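Local coordinates for NikO protein (Streptomyces tendae, PDB 4FQD) that is an enolpyruvyl transferase of the EPSP synthase family, MurA subfamily, essential for nikkomycin biosynthesis, at residues H35-T39 with P219-M224; A44-S48 with A114-R118; V64-I68 with L101-I105; F69-H75 with V87-D93; V227-A233 with S252-V257. The protein carries 4 engineered substitutions. All blocks are in the same frame, centred on the assembly; numbering follows the deposited sequence.

Contact 1: residues H35-T39 with P219-M224; sequences HSLVT and PDVTDM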
# COMPACT_ATOMS: atom_id res chain seq x y z
N HIS A 35 -0.91 13.18 22.07
CA HIS A 35 -0.44 11.85 22.44
C HIS A 35 0.85 11.89 23.25
O HIS A 35 1.07 11.04 24.12
CB HIS A 35 -0.29 10.98 21.19
CG HIS A 35 -1.57 10.75 20.45
ND1 HIS A 35 -1.69 10.95 19.09
CD2 HIS A 35 -2.79 10.35 20.89
CE1 HIS A 35 -2.93 10.68 18.72
NE2 HIS A 35 -3.62 10.32 19.79
N SER A 36 1.70 12.88 22.98
CA SER A 36 2.92 13.07 23.77
C SER A 36 2.57 13.57 25.16
O SER A 36 3.25 13.25 26.14
CB SER A 36 3.86 14.06 23.08
OG SER A 36 4.43 13.49 21.92
N LEU A 37 1.52 14.38 25.24
CA LEU A 37 1.03 14.87 26.52
C LEU A 37 0.61 13.71 27.42
O LEU A 37 0.93 13.69 28.60
CB LEU A 37 -0.16 15.81 26.30
CG LEU A 37 -0.98 16.17 27.54
CD1 LEU A 37 -0.13 16.89 28.57
CD2 LEU A 37 -2.17 17.01 27.14
N VAL A 38 -0.11 12.76 26.84
CA VAL A 38 -0.56 11.58 27.57
C VAL A 38 0.61 10.78 28.12
O VAL A 38 0.64 10.44 29.31
CB VAL A 38 -1.42 10.66 26.67
CG1 VAL A 38 -1.63 9.31 27.33
CG2 VAL A 38 -2.76 11.33 26.36
N THR A 39 1.59 10.49 27.27
CA THR A 39 2.73 9.67 27.66
C THR A 39 3.66 10.39 28.64
O THR A 39 4.27 9.76 29.50
CB THR A 39 3.54 9.21 26.43
OG1 THR A 39 3.89 10.34 25.63
CG2 THR A 39 2.73 8.24 25.60
N PRO A 219 7.27 10.07 17.88
CA PRO A 219 7.51 10.92 19.07
C PRO A 219 6.57 10.58 20.22
O PRO A 219 6.86 10.89 21.37
CB PRO A 219 7.22 12.32 18.55
CG PRO A 219 7.57 12.26 17.12
CD PRO A 219 7.18 10.88 16.66
N ASP A 220 5.43 9.98 19.87
CA ASP A 220 4.48 9.43 20.83
C ASP A 220 5.21 8.65 21.92
O ASP A 220 4.97 8.84 23.11
CB ASP A 220 3.53 8.50 20.08
CG ASP A 220 2.14 8.48 20.67
OD1 ASP A 220 2.00 8.82 21.86
OD2 ASP A 220 1.19 8.12 19.94
N VAL A 221 6.12 7.77 21.49
CA VAL A 221 6.90 6.94 22.39
C VAL A 221 8.27 7.57 22.65
O VAL A 221 8.77 7.56 23.78
CB VAL A 221 7.09 5.53 21.81
CG1 VAL A 221 8.17 4.77 22.55
CG2 VAL A 221 5.78 4.76 21.84
N THR A 222 8.87 8.13 21.60
CA THR A 222 10.20 8.73 21.67
C THR A 222 10.32 9.79 22.77
O THR A 222 11.29 9.80 23.53
CB THR A 222 10.61 9.34 20.31
OG1 THR A 222 11.07 8.30 19.44
CG2 THR A 222 11.72 10.37 20.48
N ASP A 223 9.33 10.68 22.85
CA ASP A 223 9.36 11.75 23.84
C ASP A 223 9.19 11.23 25.27
O ASP A 223 9.73 11.82 26.21
CB ASP A 223 8.30 12.81 23.53
CG ASP A 223 8.64 13.62 22.29
OD1 ASP A 223 9.83 13.62 21.89
OD2 ASP A 223 7.73 14.27 21.73
N MET A 224 8.44 10.14 25.44
CA MET A 224 8.26 9.56 26.76
C MET A 224 9.58 8.97 27.27
O MET A 224 9.87 9.00 28.46
CB MET A 224 7.17 8.48 26.75
CG MET A 224 6.83 7.97 28.15
SD MET A 224 5.54 6.70 28.18
CE MET A 224 6.39 5.34 27.38
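Thr39 lies over the first turn of helix 219-231 and covers Asp220 and Met224. It has the largest area buried by this contact. Its OG1 is 3.1 Å from Asp220 O and 3.0 Å from its own helix's Ser36 O. A single hydroxyl proton has more than one carbonyl within reach here. Toward Met224 the contacts are van der Waals: Thr39 CB meets Met224 SD at 3.7 Å, and Thr39 O lies 3.4 Å from Met224 CG.

Asp220 fills the gap nearer His35. Its OD1 comes within 3.2 Å of His35 CB. The strongest polar partner of Asp220 is Lys197, which forms a salt bridge with OD1. A sulfate ion, probably from the crystallisation liquor, sits about 5 Å from the Asp220 side chain. Ser36 gives a weak hydrogen bond from OG to Asp223 OD2 at 3.4 Å, while the other oxygen of Asp223 is salt-bridged to Arg292.

The short axes pass 8.4 Å apart at -37°, and both helices run in roughly the same direction. The pair fits the inverse beta/alpha barrel, in which helices form the inside of each domain. Helix 192-204 lies beside the pair, with Lys197 against Thr39 and Leu200 against Met224. Leu37 and Val38 turn instead to helix 60-71 and the loop residue Tyr110.

Contact 2: residues A44-S48 with A114-R118; sequences AATAS and ALVSR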
# COMPACT_ATOMS: atom_id res chain seq x y z
N ALA A 44 5.03 10.81 34.32
CA ALA A 44 5.07 11.66 35.51
C ALA A 44 4.32 11.02 36.67
O ALA A 44 4.66 11.22 37.84
CB ALA A 44 4.49 13.03 35.20
N ALA A 45 3.29 10.23 36.35
CA ALA A 45 2.46 9.59 37.36
C ALA A 45 3.23 8.52 38.13
O ALA A 45 2.82 8.13 39.23
CB ALA A 45 1.22 8.99 36.71
N THR A 46 4.33 8.06 37.56
CA THR A 46 5.15 7.03 38.20
C THR A 46 6.22 7.65 39.08
O THR A 46 6.83 6.96 39.90
CB THR A 46 5.85 6.15 37.14
OG1 THR A 46 6.90 6.89 36.52
CG2 THR A 46 4.86 5.69 36.08
N ALA A 47 6.45 8.94 38.92
CA ALA A 47 7.58 9.61 39.56
C ALA A 47 7.21 10.31 40.87
O ALA A 47 6.04 10.41 41.24
CB ALA A 47 8.23 10.60 38.60
N SER A 48 8.23 10.81 41.56
CA SER A 48 8.05 11.57 42.79
C SER A 48 8.63 12.96 42.61
O SER A 48 9.13 13.57 43.56
CB SER A 48 8.75 10.87 43.96
OG SER A 48 8.36 9.51 44.05
N ALA A 114 1.59 3.15 36.73
CA ALA A 114 1.85 3.96 37.92
C ALA A 114 1.04 3.47 39.11
O ALA A 114 1.55 3.38 40.22
CB ALA A 114 1.56 5.42 37.64
N LEU A 115 -0.23 3.15 38.86
CA LEU A 115 -1.14 2.70 39.90
C LEU A 115 -0.73 1.34 40.48
O LEU A 115 -0.65 1.17 41.69
CB LEU A 115 -2.57 2.62 39.37
CG LEU A 115 -3.21 3.93 38.90
CD1 LEU A 115 -4.55 3.66 38.23
CD2 LEU A 115 -3.37 4.89 40.07
N VAL A 116 -0.45 0.39 39.59
CA VAL A 116 -0.15 -0.97 40.01
C VAL A 116 1.22 -1.06 40.70
O VAL A 116 1.47 -1.98 41.48
CB VAL A 116 -0.22 -1.96 38.82
CG1 VAL A 116 1.06 -1.92 38.00
CG2 VAL A 116 -0.47 -3.38 39.32
N SER A 117 2.09 -0.10 40.42
CA SER A 117 3.44 -0.11 40.97
C SER A 117 3.50 0.65 42.29
O SER A 117 4.39 0.42 43.10
CB SER A 117 4.43 0.49 39.97
OG SER A 117 5.72 0.58 40.53
N ARG A 118 2.55 1.56 42.48
CA ARG A 118 2.54 2.40 43.67
C ARG A 118 1.66 1.81 44.77
O ARG A 118 1.97 1.93 45.96
CB ARG A 118 2.05 3.80 43.32
CG ARG A 118 2.61 4.89 44.22
CD ARG A 118 2.08 6.26 43.83
NE ARG A 118 3.03 7.31 44.18
CZ ARG A 118 3.76 7.98 43.30
NH1 ARG A 118 4.60 8.92 43.71
NH2 ARG A 118 3.65 7.72 42.01
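A type I beta turn from Ala44 to Ala47 leads the chain from helix 34-44 to strand 50-54 of the inverse beta/alpha barrel. The contact joins this turn to helix 112-118. Three residues carry most of it: Arg118, Ala114 and Ala45.

Ala114 points its CB at the turn. This methyl meets Ala45 CB at 3.7 Å and Ala45 O at 3.4 Å. Thr46 CG2 also touches it, 3.7 Å from Ala114 CB. The CA atoms of Thr46 and Ala114 are only 4.5 Å apart. A small side chain at 114 lets the two backbones come this close. Thr46 OG1 is hydrogen-bonded back to Ala43 O, near the end of helix 34-44.

One turn of helix later, Arg118 points the same way. Its first three side-chain torsions are near trans, so the chain reaches straight out from the helix. The guanidinium arrives edge-on beside the carbonyls of the turn. Its NH2 is 2.9 Å from Ala45 O, but the angle is too poor for a hydrogen bond. Ala89 also packs against the guanidinium end of Arg118, and Trp92 touches the same side chain. The turn itself is closed by Ala47 N to Ala44 O at 3.1 Å. The hydrogen bond between the two segments runs from Arg118 NH1 to Ala47 O, 3.2 Å long with an N-H...O angle of 167°.

Contact 3: residues V64-I68 with L101-I105; sequences VLGEI and LVGRI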
# COMPACT_ATOMS: atom_id res chain seq x y z
N VAL A 64 -8.98 16.58 32.09
CA VAL A 64 -9.30 15.34 32.80
C VAL A 64 -8.09 14.79 33.55
O VAL A 64 -8.20 14.41 34.72
CB VAL A 64 -9.85 14.27 31.84
CG1 VAL A 64 -10.18 13.00 32.60
CG2 VAL A 64 -11.07 14.79 31.10
N LEU A 65 -6.94 14.75 32.88
CA LEU A 65 -5.70 14.29 33.51
C LEU A 65 -5.36 15.13 34.73
O LEU A 65 -4.88 14.62 35.74
CB LEU A 65 -4.54 14.31 32.51
CG LEU A 65 -4.50 13.20 31.46
CD1 LEU A 65 -3.35 13.43 30.49
CD2 LEU A 65 -4.37 11.84 32.12
N GLY A 66 -5.61 16.43 34.62
CA GLY A 66 -5.38 17.34 35.73
C GLY A 66 -6.30 17.05 36.90
O GLY A 66 -5.89 17.11 38.05
N GLU A 67 -7.56 16.72 36.59
CA GLU A 67 -8.54 16.39 37.61
C GLU A 67 -8.22 15.05 38.26
O GLU A 67 -8.39 14.88 39.46
CB GLU A 67 -9.95 16.39 37.03
CG GLU A 67 -10.45 17.77 36.60
CD GLU A 67 -11.79 17.71 35.90
OE1 GLU A 67 -12.36 16.60 35.79
OE2 GLU A 67 -12.28 18.77 35.46
N ILE A 68 -7.77 14.10 37.45
CA ILE A 68 -7.40 12.77 37.94
C ILE A 68 -6.27 12.86 38.96
O ILE A 68 -6.31 12.21 40.01
CB ILE A 68 -7.00 11.83 36.79
CG1 ILE A 68 -8.22 11.47 35.94
CG2 ILE A 68 -6.35 10.56 37.33
CD1 ILE A 68 -7.90 10.58 34.75
N LEU A 101 -14.93 9.67 35.76
CA LEU A 101 -13.87 10.63 35.48
C LEU A 101 -12.76 10.00 34.63
O LEU A 101 -12.32 10.58 33.64
CB LEU A 101 -13.29 11.16 36.79
CG LEU A 101 -12.03 12.03 36.67
CD1 LEU A 101 -12.34 13.33 35.95
CD2 LEU A 101 -11.44 12.29 38.04
N VAL A 102 -12.32 8.81 35.04
CA VAL A 102 -11.27 8.09 34.33
C VAL A 102 -11.69 7.71 32.90
O VAL A 102 -10.91 7.82 31.96
CB VAL A 102 -10.84 6.82 35.10
CG1 VAL A 102 -10.05 5.87 34.21
CG2 VAL A 102 -10.03 7.21 36.34
N GLY A 103 -12.94 7.27 32.76
CA GLY A 103 -13.44 6.83 31.47
C GLY A 103 -13.71 7.94 30.48
O GLY A 103 -14.08 7.69 29.34
N ARG A 104 -13.52 9.19 30.92
CA ARG A 104 -13.73 10.34 30.06
C ARG A 104 -12.70 10.41 28.94
O ARG A 104 -12.99 10.91 27.85
CB ARG A 104 -13.71 11.64 30.87
CG ARG A 104 -14.92 11.85 31.76
CD ARG A 104 -14.76 13.05 32.66
NE ARG A 104 -14.77 14.31 31.92
CZ ARG A 104 -15.85 15.05 31.73
NH1 ARG A 104 -17.02 14.67 32.23
NH2 ARG A 104 -15.78 16.18 31.04
N ILE A 105 -11.50 9.92 29.21
CA ILE A 105 -10.42 9.95 28.23
C ILE A 105 -9.77 8.59 28.03
O ILE A 105 -9.92 7.68 28.85
CB ILE A 105 -9.33 10.97 28.62
CG1 ILE A 105 -8.77 10.64 30.00
CG2 ILE A 105 -9.87 12.38 28.58
CD1 ILE A 105 -7.62 11.53 30.42
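Val64 is the main bump. It points from helix 60-71 into a hollow lined by Leu101, Arg104 and Ile105. Its CG1 touches Leu101 O at 3.4 Å and Ile105 CD1 at 3.7 Å. Val64 CG2 rests against Arg104 NE at 3.8 Å, at the edge of the guanidinium.

Leu101 returns the fit. Its branched end drops between Val64, Glu67 and Ile68. Leu101 CG is 3.9 Å from Ile68 CG1, and Leu101 CD1 is 3.3 Å from Glu67 OE1. Ile105 forms the second bump. Its CD1 wedges between Val64 and Leu65, 3.7 Å from Leu65 CD2, and also lies 4.4 Å from Ile68 CD1. Ile68 in turn reaches Val102, with CD1 4.3 Å from Val102 CG2.

A type I turn from Val102 to Ile105 brings Leu101 and Ile105 to the same side, so they straddle Val64. Ser108 OG binds the carbonyls of Val102 and Ile105 just beyond. The join is almost wholly apolar. Helix 60-71 is the connection of a beta-alpha-beta crossover from strand 50-54 to strand 75-79 in the inverse beta/alpha barrel, and the short helix 99-102 with its turn packs along it.

Contact 4: residues F69-H75 with V87-D93; sequences FRAAGAH and VDASAWD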
# COMPACT_ATOMS: atom_id res chain seq x y z
N PHE A 69 -5.27 13.69 38.66
CA PHE A 69 -4.14 13.89 39.56
C PHE A 69 -4.59 14.45 40.92
O PHE A 69 -4.24 13.90 41.96
CB PHE A 69 -3.12 14.83 38.93
CG PHE A 69 -2.01 14.12 38.21
CD1 PHE A 69 -2.28 13.30 37.13
CD2 PHE A 69 -0.69 14.29 38.60
CE1 PHE A 69 -1.26 12.64 36.47
CE2 PHE A 69 0.34 13.64 37.94
CZ PHE A 69 0.05 12.81 36.87
N ARG A 70 -5.36 15.53 40.89
CA ARG A 70 -5.83 16.16 42.12
C ARG A 70 -6.78 15.26 42.90
O ARG A 70 -6.82 15.32 44.13
CB ARG A 70 -6.50 17.50 41.81
CG ARG A 70 -5.56 18.56 41.26
CD ARG A 70 -6.26 19.89 41.09
NE ARG A 70 -7.38 19.81 40.14
CZ ARG A 70 -7.27 20.07 38.85
NH1 ARG A 70 -6.11 20.44 38.33
NH2 ARG A 70 -8.34 19.96 38.06
N ALA A 71 -7.54 14.44 42.19
CA ALA A 71 -8.49 13.53 42.83
C ALA A 71 -7.77 12.42 43.58
O ALA A 71 -8.32 11.82 44.51
CB ALA A 71 -9.44 12.94 41.80
N ALA A 72 -6.53 12.14 43.18
CA ALA A 72 -5.73 11.10 43.82
C ALA A 72 -4.79 11.69 44.87
O ALA A 72 -3.90 11.00 45.37
CB ALA A 72 -4.95 10.32 42.78
N GLY A 73 -4.99 12.96 45.19
CA GLY A 73 -4.18 13.63 46.19
C GLY A 73 -2.90 14.22 45.64
O GLY A 73 -2.12 14.83 46.37
N ALA A 74 -2.68 14.04 44.34
CA ALA A 74 -1.48 14.56 43.69
C ALA A 74 -1.67 16.01 43.26
O ALA A 74 -2.69 16.63 43.56
CB ALA A 74 -1.10 13.69 42.50
N HIS A 75 -0.69 16.54 42.54
CA HIS A 75 -0.71 17.93 42.12
C HIS A 75 -0.85 18.07 40.60
O HIS A 75 -0.24 17.31 39.85
CB HIS A 75 0.55 18.66 42.59
CG HIS A 75 0.68 20.05 42.07
ND1 HIS A 75 1.27 20.35 40.86
CD2 HIS A 75 0.30 21.24 42.60
CE1 HIS A 75 1.24 21.65 40.66
NE2 HIS A 75 0.66 22.22 41.71
N VAL A 87 2.58 19.01 36.77
CA VAL A 87 2.05 17.90 37.56
C VAL A 87 3.10 17.38 38.53
O VAL A 87 4.30 17.57 38.33
CB VAL A 87 1.58 16.75 36.66
CG1 VAL A 87 0.41 17.18 35.80
CG2 VAL A 87 2.73 16.24 35.80
N ASP A 88 2.64 16.71 39.59
CA ASP A 88 3.53 16.12 40.58
C ASP A 88 2.82 14.97 41.28
O ASP A 88 1.83 15.17 41.98
CB ASP A 88 3.98 17.17 41.60
CG ASP A 88 5.21 16.74 42.39
OD1 ASP A 88 5.53 15.54 42.39
OD2 ASP A 88 5.86 17.62 43.00
N ALA A 89 3.34 13.76 41.09
CA ALA A 89 2.72 12.57 41.65
C ALA A 89 3.36 12.12 42.96
O ALA A 89 3.25 10.96 43.35
CB ALA A 89 2.75 11.43 40.63
N SER A 90 4.04 13.05 43.63
CA SER A 90 4.72 12.75 44.88
C SER A 90 3.75 12.30 45.97
O SER A 90 3.97 11.28 46.63
CB SER A 90 5.52 13.96 45.37
OG SER A 90 6.45 14.38 44.39
N ALA A 91 2.68 13.06 46.16
CA ALA A 91 1.71 12.79 47.22
C ALA A 91 0.55 11.92 46.74
O ALA A 91 -0.52 11.92 47.35
CB ALA A 91 1.19 14.09 47.81
N TRP A 92 0.77 11.18 45.66
CA TRP A 92 -0.24 10.28 45.12
C TRP A 92 -0.52 9.16 46.12
O TRP A 92 0.35 8.32 46.37
CB TRP A 92 0.23 9.69 43.79
CG TRP A 92 -0.86 9.12 42.94
CD1 TRP A 92 -1.71 8.11 43.27
CD2 TRP A 92 -1.20 9.51 41.60
NE1 TRP A 92 -2.58 7.85 42.23
CE2 TRP A 92 -2.28 8.70 41.20
CE3 TRP A 92 -0.71 10.47 40.72
CZ2 TRP A 92 -2.87 8.82 39.94
CZ3 TRP A 92 -1.29 10.58 39.47
CH2 TRP A 92 -2.36 9.76 39.09
N ASP A 93 -1.72 9.15 46.69
CA ASP A 93 -2.07 8.13 47.68
C ASP A 93 -2.82 6.96 47.05
O ASP A 93 -2.81 6.78 45.84
CB ASP A 93 -2.87 8.74 48.84
CG ASP A 93 -4.17 9.39 48.38
OD1 ASP A 93 -4.93 8.77 47.62
OD2 ASP A 93 -4.42 10.54 48.80
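Phe69 sits at the apolar centre, where helix 60-71 turns into strand 75-79 through a Schellman motif. Val87 covers one face of its ring, with CB 3.6 Å from Phe69 CE2. Trp92 meets the opposite face with its edge. The ring centroids are 4.8 Å apart and the planes stand at 76°, an edge-to-face (T-shaped) stack. Trp92 is itself covered by Ala72, whose CB lies 3.7 Å from the centroid of the five-membered ring in a CH-pi contact. Ala74 CB adds a contact at 3.7 Å to Trp92 CE3. Leu115 and Arg118 of helix 112-118 also touch the indole.

Gly73 ends the helix with positive phi. Gly73 N binds Arg70 O, and Ala74 N binds Phe69 O. A CB on Gly73 would clash with Asp93.

Further out the contacts are between backbones. Asp93 N donates to Ala72 O at 3.1 Å. His75 and Asp88 form an antiparallel hydrogen-bonded pair, which joins strands 75-79 and 84-88: His75 N to Asp88 O is 2.9 Å and Asp88 N to His75 O is 3.0 Å. Their CB atoms lie 3.9 Å apart on the same face. At the polar edge Asp88 makes an Asx turn. Its OD1 accepts from Ser90 N at 3.2 Å and from Ser90 OG at a very short 2.5 Å.

Contact 5: residues V227-A233 with S252-V257; sequences VLRDLGA and SLHRPV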
# COMPACT_ATOMS: atom_id res chain seq x y z
N VAL A 227 11.50 11.79 28.67
CA VAL A 227 10.93 12.17 29.96
C VAL A 227 11.36 11.21 31.07
O VAL A 227 11.79 11.64 32.14
CB VAL A 227 9.39 12.23 29.90
CG1 VAL A 227 8.81 12.44 31.30
CG2 VAL A 227 8.94 13.34 28.96
N LEU A 228 11.26 9.91 30.79
CA LEU A 228 11.68 8.89 31.75
C LEU A 228 13.17 9.01 32.07
O LEU A 228 13.58 8.85 33.22
CB LEU A 228 11.36 7.49 31.23
CG LEU A 228 9.90 7.05 31.36
CD1 LEU A 228 9.70 5.67 30.76
CD2 LEU A 228 9.46 7.08 32.81
N ARG A 229 13.97 9.27 31.04
CA ARG A 229 15.41 9.47 31.22
C ARG A 229 15.69 10.65 32.15
O ARG A 229 16.53 10.56 33.04
CB ARG A 229 16.09 9.70 29.87
CG ARG A 229 16.36 8.43 29.08
CD ARG A 229 16.91 8.76 27.69
NE ARG A 229 17.31 7.56 26.97
CZ ARG A 229 17.66 7.54 25.68
NH1 ARG A 229 17.66 8.67 24.98
NH2 ARG A 229 18.02 6.41 25.10
N ASP A 230 14.98 11.75 31.93
CA ASP A 230 15.17 12.96 32.73
C ASP A 230 14.65 12.77 34.16
O ASP A 230 15.12 13.43 35.08
CB ASP A 230 14.49 14.16 32.07
CG ASP A 230 15.07 14.49 30.72
OD1 ASP A 230 16.17 13.98 30.40
OD2 ASP A 230 14.44 15.26 29.96
N LEU A 231 13.69 11.87 34.33
CA LEU A 231 13.16 11.55 35.65
C LEU A 231 14.20 10.81 36.49
O LEU A 231 14.24 10.95 37.71
CB LEU A 231 11.88 10.72 35.55
CG LEU A 231 10.60 11.47 35.17
CD1 LEU A 231 9.45 10.49 34.96
CD2 LEU A 231 10.24 12.49 36.24
N GLY A 232 15.02 10.00 35.83
CA GLY A 232 16.07 9.27 36.51
C GLY A 232 16.26 7.86 35.99
O GLY A 232 17.17 7.15 36.41
N ALA A 233 15.39 7.44 35.07
CA ALA A 233 15.47 6.11 34.50
C ALA A 233 16.66 5.97 33.55
O ALA A 233 17.14 6.95 32.98
CB ALA A 233 14.17 5.76 33.77
N SER A 252 13.60 5.52 41.80
CA SER A 252 14.69 6.07 41.00
C SER A 252 14.22 7.26 40.16
O SER A 252 15.03 7.96 39.56
CB SER A 252 15.29 5.00 40.10
OG SER A 252 14.32 4.49 39.20
N LEU A 253 12.91 7.47 40.14
CA LEU A 253 12.32 8.55 39.35
C LEU A 253 11.96 9.73 40.25
O LEU A 253 10.80 9.91 40.62
CB LEU A 253 11.09 8.05 38.61
CG LEU A 253 11.29 6.75 37.83
CD1 LEU A 253 9.98 6.24 37.25
CD2 LEU A 253 12.33 6.93 36.74
N HIS A 254 12.96 10.54 40.60
CA HIS A 254 12.77 11.62 41.56
C HIS A 254 13.41 12.93 41.10
O HIS A 254 13.60 13.84 41.91
CB HIS A 254 13.34 11.22 42.92
CG HIS A 254 14.80 10.88 42.88
ND1 HIS A 254 15.26 9.58 42.87
CD2 HIS A 254 15.90 11.67 42.86
CE1 HIS A 254 16.58 9.59 42.84
NE2 HIS A 254 16.99 10.84 42.83
N ARG A 255 13.75 13.01 39.82
CA ARG A 255 14.37 14.22 39.28
C ARG A 255 13.37 15.08 38.53
O ARG A 255 12.67 14.59 37.64
CB ARG A 255 15.55 13.85 38.37
CG ARG A 255 16.75 13.31 39.12
CD ARG A 255 17.61 12.44 38.22
NE ARG A 255 17.94 13.11 36.96
CZ ARG A 255 18.59 12.53 35.96
NH1 ARG A 255 18.84 13.21 34.85
NH2 ARG A 255 18.99 11.27 36.06
N PRO A 256 13.29 16.37 38.89
CA PRO A 256 12.39 17.35 38.26
C PRO A 256 12.66 17.48 36.76
O PRO A 256 13.82 17.44 36.34
CB PRO A 256 12.75 18.66 38.96
CG PRO A 256 13.31 18.24 40.28
CD PRO A 256 14.05 16.97 40.00
N VAL A 257 11.60 17.62 35.97
CA VAL A 257 11.73 17.64 34.51
C VAL A 257 11.03 18.83 33.86
O VAL A 257 9.88 19.14 34.17
CB VAL A 257 11.18 16.34 33.89
CG1 VAL A 257 11.27 16.39 32.37
CG2 VAL A 257 11.92 15.13 34.43
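Helix 219-231 ends at Gly232, whose phi is positive. Loop 252-256 wraps round this end on its way to strand 257-260 of the inverse beta/alpha barrel. A CB on Gly232 would clash with Ser252 O.

Leu231 and Leu253 share the m,t conformation. Leu253 thereby brings CD2 to 4.0 Å from Leu231 CB and 3.7 Å from Ala233 CB. Leu231 sends CD2 to Val257 CG2 at 3.6 Å. Val257 has a t rotamer, and the same CG2 also meets Asp230 CB at 3.6 Å. Ala47 closes the pocket against both leucines.

The two arginines differ. Arg229 points away from the loop and is extended from chi2 onward. It reaches Ile235 O by a hydrogen bond and Phe237 by a cation-pi contact. Arg255 points at the helix and bends at chi3 (p), so its guanidinium folds back over the helix end. One face of this group lies over Asp230 O and Gly232 N, and NH2 is 3.6 Å from Gly232 CA.

Under this arginine the two backbones meet. Leu231 O receives a CA-H...O contact from Leu253 CA at 3.5 Å, and Arg255 N donates to Leu231 O at 3.0 Å, with an angle of 149°.

Overall arrangement
The centre of contact 1 is nearest the chain's centre, at about 9 Å, and that of contact 3 is about 17 Å out. Contact 2, about 23 Å out, is nevertheless buried, while contacts 4 and 5 mix buried and exposed residues. Helix 219-231 serves contact 1 at its start and contact 5 at its end. Helix 60-71 likewise serves contact 3 and then contact 4. Contact 1 is helix against helix, with hydroxyls at the join and acids whose salt bridges lead outside it. Contact 3 is almost purely apolar. Contacts 2, 4 and 5 use backbone carbonyls where helices end or turn. Contact 2 links the last two: Ser48 N lies 2.9 Å from Leu253 O, and Ser48 O lies 2.9 Å from Ser90 OG.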